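Local coordinates for cytochrome c-552/4 domain-containing protein (Ignicoccus hospitalis KIN4/I, PDB 4QO5), which binds eight covalently attached c-type haems as a membrane-associated octahaem cytochrome c and probably carries electrons, at the interface of chains A and B. Numbering follows the deposited sequence. Chains: chain A/B, Hypothetical multiheme protein.

Contact 1: the interface of chains A and B. Residues chain A 502-503, 506; chain B 145, 462-464, 467.
A:Glu506 and A:Lys503 of helix 498-520 meet B:Tyr464 and B:Lys467 of helix 464-485 in a helix-to-helix interface that joins two copies of this octahaem cytochrome c within the deposited trimer; the structure alone does not show whether this pairing is biological. It illustrates how charged side chains can pack through their carbon stems while water carries the polar traffic. The extended A:Lys503, its CG anti to the backbone N (chi1 -180°), crosses B:Tyr464 obliquely and brings CE to 3.6 Å from the ring atom CE1. B:Lys467 slides past it in the opposite direction, with CD 3.6 Å from A:Lys503 CA. A bend at chi4 (-62°) turns NZ of B:Lys467 to water 1, at 2.6 Å, which also meets the hydroxyl OG1 of A:Thr502. A:Glu506 crosses B:Lys467 at about a right angle, A:Glu506 CG 3.8 Å from B:Lys467 CE. Its carboxylate OE1 reaches water 2 at 2.8 Å, shared with the backbone N of B:Tyr464. The backbone O of B:Asp462 lies over the flat carboxylate face, nearly above CD and 3.4 Å from A:Glu506 OE1. An alanine in place of A:Glu506 would probably leave water 2 and this carbonyl without their carboxylate partner and open a gap beside B:Lys467 CE. The acidic groups of B:Asp462 and B:Glu463, both calcium-site residues, do not touch it.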
# COMPACT_ATOMS: atom_id res chain seq x y z
N THR A 502 3.01 -19.12 -10.83
CA THR A 502 2.47 -20.41 -11.21
C THR A 502 1.05 -20.28 -11.79
O THR A 502 0.66 -21.04 -12.68
CB THR A 502 2.51 -21.42 -10.03
OG1 THR A 502 1.87 -20.85 -8.89
CG2 THR A 502 3.97 -21.77 -9.69
N LYS A 503 0.28 -19.32 -11.29
CA LYS A 503 -1.02 -19.02 -11.89
C LYS A 503 -0.87 -18.54 -13.34
O LYS A 503 -1.61 -18.96 -14.24
CB LYS A 503 -1.76 -17.96 -11.07
CG LYS A 503 -3.12 -17.59 -11.61
CD LYS A 503 -3.77 -16.53 -10.73
CE LYS A 503 -4.94 -15.88 -11.44
NZ LYS A 503 -5.52 -14.77 -10.64
N GLU A 506 -0.18 -21.37 -15.73
CA GLU A 506 -1.41 -22.10 -16.00
C GLU A 506 -2.41 -21.27 -16.80
O GLU A 506 -3.16 -21.80 -17.60
CB GLU A 506 -2.04 -22.58 -14.69
CG GLU A 506 -1.18 -23.61 -13.98
CD GLU A 506 -0.89 -24.82 -14.85
OE1 GLU A 506 -1.77 -25.21 -15.66
OE2 GLU A 506 0.21 -25.40 -14.72
N ALA B 145 1.26 -26.70 -5.18
CA ALA B 145 0.72 -26.18 -6.44
C ALA B 145 1.14 -24.73 -6.66
O ALA B 145 1.19 -24.25 -7.80
CB ALA B 145 -0.81 -26.30 -6.46
N ASP B 462 -4.01 -27.07 -9.33
CA ASP B 462 -2.90 -26.93 -10.26
C ASP B 462 -3.24 -26.33 -11.62
O ASP B 462 -2.36 -26.14 -12.46
CB ASP B 462 -2.14 -28.26 -10.43
CG ASP B 462 -3.01 -29.37 -11.00
OD1 ASP B 462 -4.22 -29.14 -11.19
OD2 ASP B 462 -2.48 -30.48 -11.23
N GLU B 463 -4.52 -26.02 -11.84
CA GLU B 463 -4.92 -25.43 -13.10
C GLU B 463 -5.60 -24.07 -12.90
O GLU B 463 -6.03 -23.74 -11.80
CB GLU B 463 -5.85 -26.37 -13.88
CG GLU B 463 -5.20 -27.66 -14.30
CD GLU B 463 -6.23 -28.67 -14.78
OE1 GLU B 463 -6.55 -28.67 -15.99
OE2 GLU B 463 -6.73 -29.47 -13.95
N TYR B 464 -5.68 -23.30 -13.97
CA TYR B 464 -6.14 -21.91 -13.89
C TYR B 464 -7.54 -21.74 -13.30
O TYR B 464 -7.72 -20.95 -12.38
CB TYR B 464 -6.04 -21.23 -15.26
CG TYR B 464 -6.39 -19.76 -15.22
CD1 TYR B 464 -5.60 -18.86 -14.52
CD2 TYR B 464 -7.52 -19.27 -15.86
CE1 TYR B 464 -5.92 -17.51 -14.46
CE2 TYR B 464 -7.85 -17.93 -15.81
CZ TYR B 464 -7.04 -17.06 -15.11
OH TYR B 464 -7.34 -15.71 -15.06
N LYS B 467 -7.47 -22.27 -9.66
CA LYS B 467 -6.91 -21.15 -8.91
C LYS B 467 -7.91 -20.00 -8.78
O LYS B 467 -7.89 -19.26 -7.80
CB LYS B 467 -5.59 -20.69 -9.55
CG LYS B 467 -4.44 -21.73 -9.38
CD LYS B 467 -3.27 -21.36 -10.27
CE LYS B 467 -2.35 -22.55 -10.53
NZ LYS B 467 -1.75 -23.06 -9.27
O HOH W 1 -0.71 -20.86 -8.22
O HOH W 2 -4.35 -24.51 -16.46

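Contact 2: the interface of chains A and B. Residues chain A 428-429, 432-433; chain B 149, 151, 156.
A:Lys432 and B:Phe156 make the main side-chain contact of a helix-against-strand interface between two copies of the cytochrome in the deposited assembly, a case of an aliphatic lysine stem packing on the rim of an aromatic ring. Among the apolar contacts, the stem of A:Lys432 is bent at chi2 (-70°) and again at chi4, which carries it over one side of the B:Phe156 ring at its rim. A:Lys432 CG sits above the plane, 3.7 Å from B:Phe156 CE1, and CE hangs beyond the edge, 3.8 Å from CZ. B:Phe149 instead points its tip at the helix: CZ presses on the backbone at A:Ala433 N (3.4 Å) and A:Glu429 O (3.5 Å), with the methyl CB of A:Ala433 beside it, while A:Lys432 CB lies in plane at the ring's edge. The two phenylalanines also touch within chain B, B:Phe156 CB resting over one face of the B:Phe149 ring. Polar atoms merely touch the rings, as packing contacts. The carboxylate OE2 of A:Glu428 is 4.0 Å from B:Phe156 CD1, its plane turned 80° from the ring. No hydrogen bond or salt bridge crosses this patch. In the fold, the long helix 413-447 of chain A presents one flank to strands 149-151 and 154-156 of chain B, just beyond helix 137-147.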
# COMPACT_ATOMS: atom_id res chain seq x y z
N GLU A 428 17.79 -18.87 -9.81
CA GLU A 428 17.75 -20.09 -10.62
C GLU A 428 16.32 -20.54 -10.91
O GLU A 428 15.98 -20.87 -12.04
CB GLU A 428 18.49 -21.23 -9.91
CG GLU A 428 18.23 -22.58 -10.56
CD GLU A 428 18.41 -23.75 -9.60
OE1 GLU A 428 19.50 -23.85 -9.00
OE2 GLU A 428 17.46 -24.55 -9.45
N GLU A 429 15.49 -20.58 -9.87
CA GLU A 429 14.11 -21.05 -10.04
C GLU A 429 13.25 -20.09 -10.85
O GLU A 429 12.51 -20.51 -11.74
CB GLU A 429 13.49 -21.40 -8.68
CG GLU A 429 14.19 -22.63 -8.09
CD GLU A 429 13.76 -22.97 -6.68
OE1 GLU A 429 12.93 -22.23 -6.10
OE2 GLU A 429 14.27 -23.98 -6.14
N LYS A 432 14.05 -20.36 -14.47
CA LYS A 432 13.48 -21.54 -15.12
C LYS A 432 11.98 -21.34 -15.41
O LYS A 432 11.47 -21.79 -16.43
CB LYS A 432 13.68 -22.81 -14.28
CG LYS A 432 15.12 -23.33 -14.24
CD LYS A 432 15.53 -23.90 -15.60
CE LYS A 432 16.86 -24.65 -15.51
NZ LYS A 432 17.93 -23.81 -14.92
N ALA A 433 11.28 -20.68 -14.49
CA ALA A 433 9.86 -20.40 -14.70
C ALA A 433 9.67 -19.47 -15.90
O ALA A 433 8.75 -19.64 -16.69
CB ALA A 433 9.23 -19.79 -13.44
N PHE B 149 6.92 -26.22 -10.03
CA PHE B 149 6.52 -26.44 -11.41
C PHE B 149 7.52 -27.38 -12.05
O PHE B 149 8.58 -27.64 -11.48
CB PHE B 149 6.47 -25.11 -12.18
CG PHE B 149 7.81 -24.42 -12.27
CD1 PHE B 149 8.62 -24.58 -13.37
CD2 PHE B 149 8.26 -23.63 -11.22
CE1 PHE B 149 9.85 -23.96 -13.44
CE2 PHE B 149 9.48 -23.01 -11.28
CZ PHE B 149 10.28 -23.17 -12.37
N CYS B 151 9.87 -28.31 -15.55
CA CYS B 151 10.44 -27.80 -16.78
C CYS B 151 11.31 -28.88 -17.41
O CYS B 151 12.34 -29.25 -16.86
CB CYS B 151 11.26 -26.52 -16.52
SG CYS B 151 11.78 -25.62 -18.03
N PHE B 156 10.98 -28.05 -10.14
CA PHE B 156 11.67 -26.95 -9.49
C PHE B 156 10.82 -26.41 -8.35
O PHE B 156 9.59 -26.46 -8.39
CB PHE B 156 11.98 -25.85 -10.51
CG PHE B 156 12.96 -26.28 -11.56
CD1 PHE B 156 14.32 -26.11 -11.37
CD2 PHE B 156 12.52 -26.93 -12.70
CE1 PHE B 156 15.22 -26.53 -12.32
CE2 PHE B 156 13.42 -27.37 -13.66
CZ PHE B 156 14.78 -27.16 -13.47

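Contact 3: the interface of chains A and B. Residues chain A 267, 274, 277-278; chain B 1-4.
B:Thr3, near the amino terminus of chain B, enters a loop region of chain A that includes A:Asn267, A:Lys274, A:Ala277 and A:Asp278. This is a terminal-segment interface between copies of the multihaem cytochrome in the deposited assembly, and an example of one hydroxyl gathering several partners. From B:Thr3 CB, which lies 3.5 Å from A:Asp278 OD1, the side chain divides. The methyl CG2, anti to the backbone N, meets A:Asp278 OD1 at 3.5 Å and A:Lys274 CE at 3.9 Å. The hydroxyl OG1, anti to the carbonyl carbon (chi1 -68°), donates to A:Asp278 OD1 at 2.7 Å, meeting it nearly along its C-O axis. It also accepts from the amide ND2 of A:Asn267 at 2.7 Å, the hydroxyl lying slightly out of that amide plane. Water 3 reaches the same OG1 and links it to A:Lys274 NZ. Behind A:Asp278 stands A:Lys274, whose bent chain returns NZ to the syn lone pair of OD2 in a salt bridge of 2.8 Å, while its backbone N donates on the anti side. These bonds hold OD1 turned to the threonine and would probably favour the charged carboxylate. The backbones join as well: B:Val4 N donates to A:Ala277 O at 2.8 Å, with 175° at the hydrogen, and water 4, touching that carbonyl O, lies 2.7 Å from B:Asn2 O.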
# COMPACT_ATOMS: atom_id res chain seq x y z
N ASN A 267 19.65 9.14 14.42
CA ASN A 267 20.23 10.36 13.88
C ASN A 267 20.24 10.11 12.41
O ASN A 267 21.06 9.34 12.01
CB ASN A 267 21.66 10.57 14.40
CG ASN A 267 22.31 11.82 13.81
OD1 ASN A 267 21.87 12.34 12.80
ND2 ASN A 267 23.37 12.29 14.45
N LYS A 274 26.56 6.06 11.05
CA LYS A 274 27.14 5.05 11.95
C LYS A 274 26.11 4.02 12.39
O LYS A 274 25.22 4.34 13.18
CB LYS A 274 27.75 5.71 13.19
CG LYS A 274 28.86 6.73 12.88
CD LYS A 274 29.33 7.45 14.14
CE LYS A 274 28.24 8.34 14.74
NZ LYS A 274 27.78 9.42 13.81
N ALA A 277 25.06 3.40 16.42
CA ALA A 277 25.12 4.70 17.07
C ALA A 277 24.02 5.63 16.51
O ALA A 277 23.38 6.35 17.28
CB ALA A 277 26.50 5.33 16.88
N ASP A 278 23.82 5.57 15.19
CA ASP A 278 22.89 6.48 14.49
C ASP A 278 21.57 5.81 14.10
O ASP A 278 20.57 6.49 13.89
CB ASP A 278 23.54 7.06 13.21
CG ASP A 278 24.70 7.99 13.50
OD1 ASP A 278 24.72 8.57 14.62
OD2 ASP A 278 25.57 8.16 12.61
N ALA B 1 23.39 13.86 17.67
CA ALA B 1 22.02 14.38 17.66
C ALA B 1 21.03 13.23 17.45
O ALA B 1 20.64 12.95 16.31
CB ALA B 1 21.88 15.41 16.59
N ASN B 2 20.61 12.61 18.55
CA ASN B 2 20.11 11.23 18.60
C ASN B 2 21.23 10.18 18.48
O ASN B 2 21.00 9.00 18.69
CB ASN B 2 19.01 10.93 17.58
CG ASN B 2 17.70 11.61 17.93
OD1 ASN B 2 17.47 11.97 19.08
ND2 ASN B 2 16.84 11.78 16.94
N THR B 3 22.44 10.63 18.15
CA THR B 3 23.58 9.70 18.13
C THR B 3 23.85 9.15 19.52
O THR B 3 24.01 9.92 20.48
CB THR B 3 24.85 10.38 17.61
OG1 THR B 3 24.68 10.69 16.22
CG2 THR B 3 26.05 9.45 17.77
N VAL B 4 23.91 7.83 19.63
CA VAL B 4 24.23 7.19 20.90
C VAL B 4 25.73 6.94 20.96
O VAL B 4 26.30 6.37 20.03
CB VAL B 4 23.44 5.86 21.07
CG1 VAL B 4 23.81 5.14 22.38
CG2 VAL B 4 21.94 6.12 21.00
O HOH W 3 27.06 11.90 15.08
O HOH W 4 20.35 6.70 17.37

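Contact 1 and contact 2 are neighbours, with their C-alpha centres about 15 Å apart, whereas contact 3 lies about 49 Å from contact 1 and about 45 Å from contact 2. On chain B the first two are tied by sequence, since helix 137-147, which supplies B:Ala145 to contact 1, runs on to the strands of contact 2. On chain A they use separate helices, 498-520 and 413-447. Contact 3 shares no element with either and adds a distant attachment through the amino terminus. Widely spaced patches of this kind would probably restrict rocking between subunits in the deposited trimer.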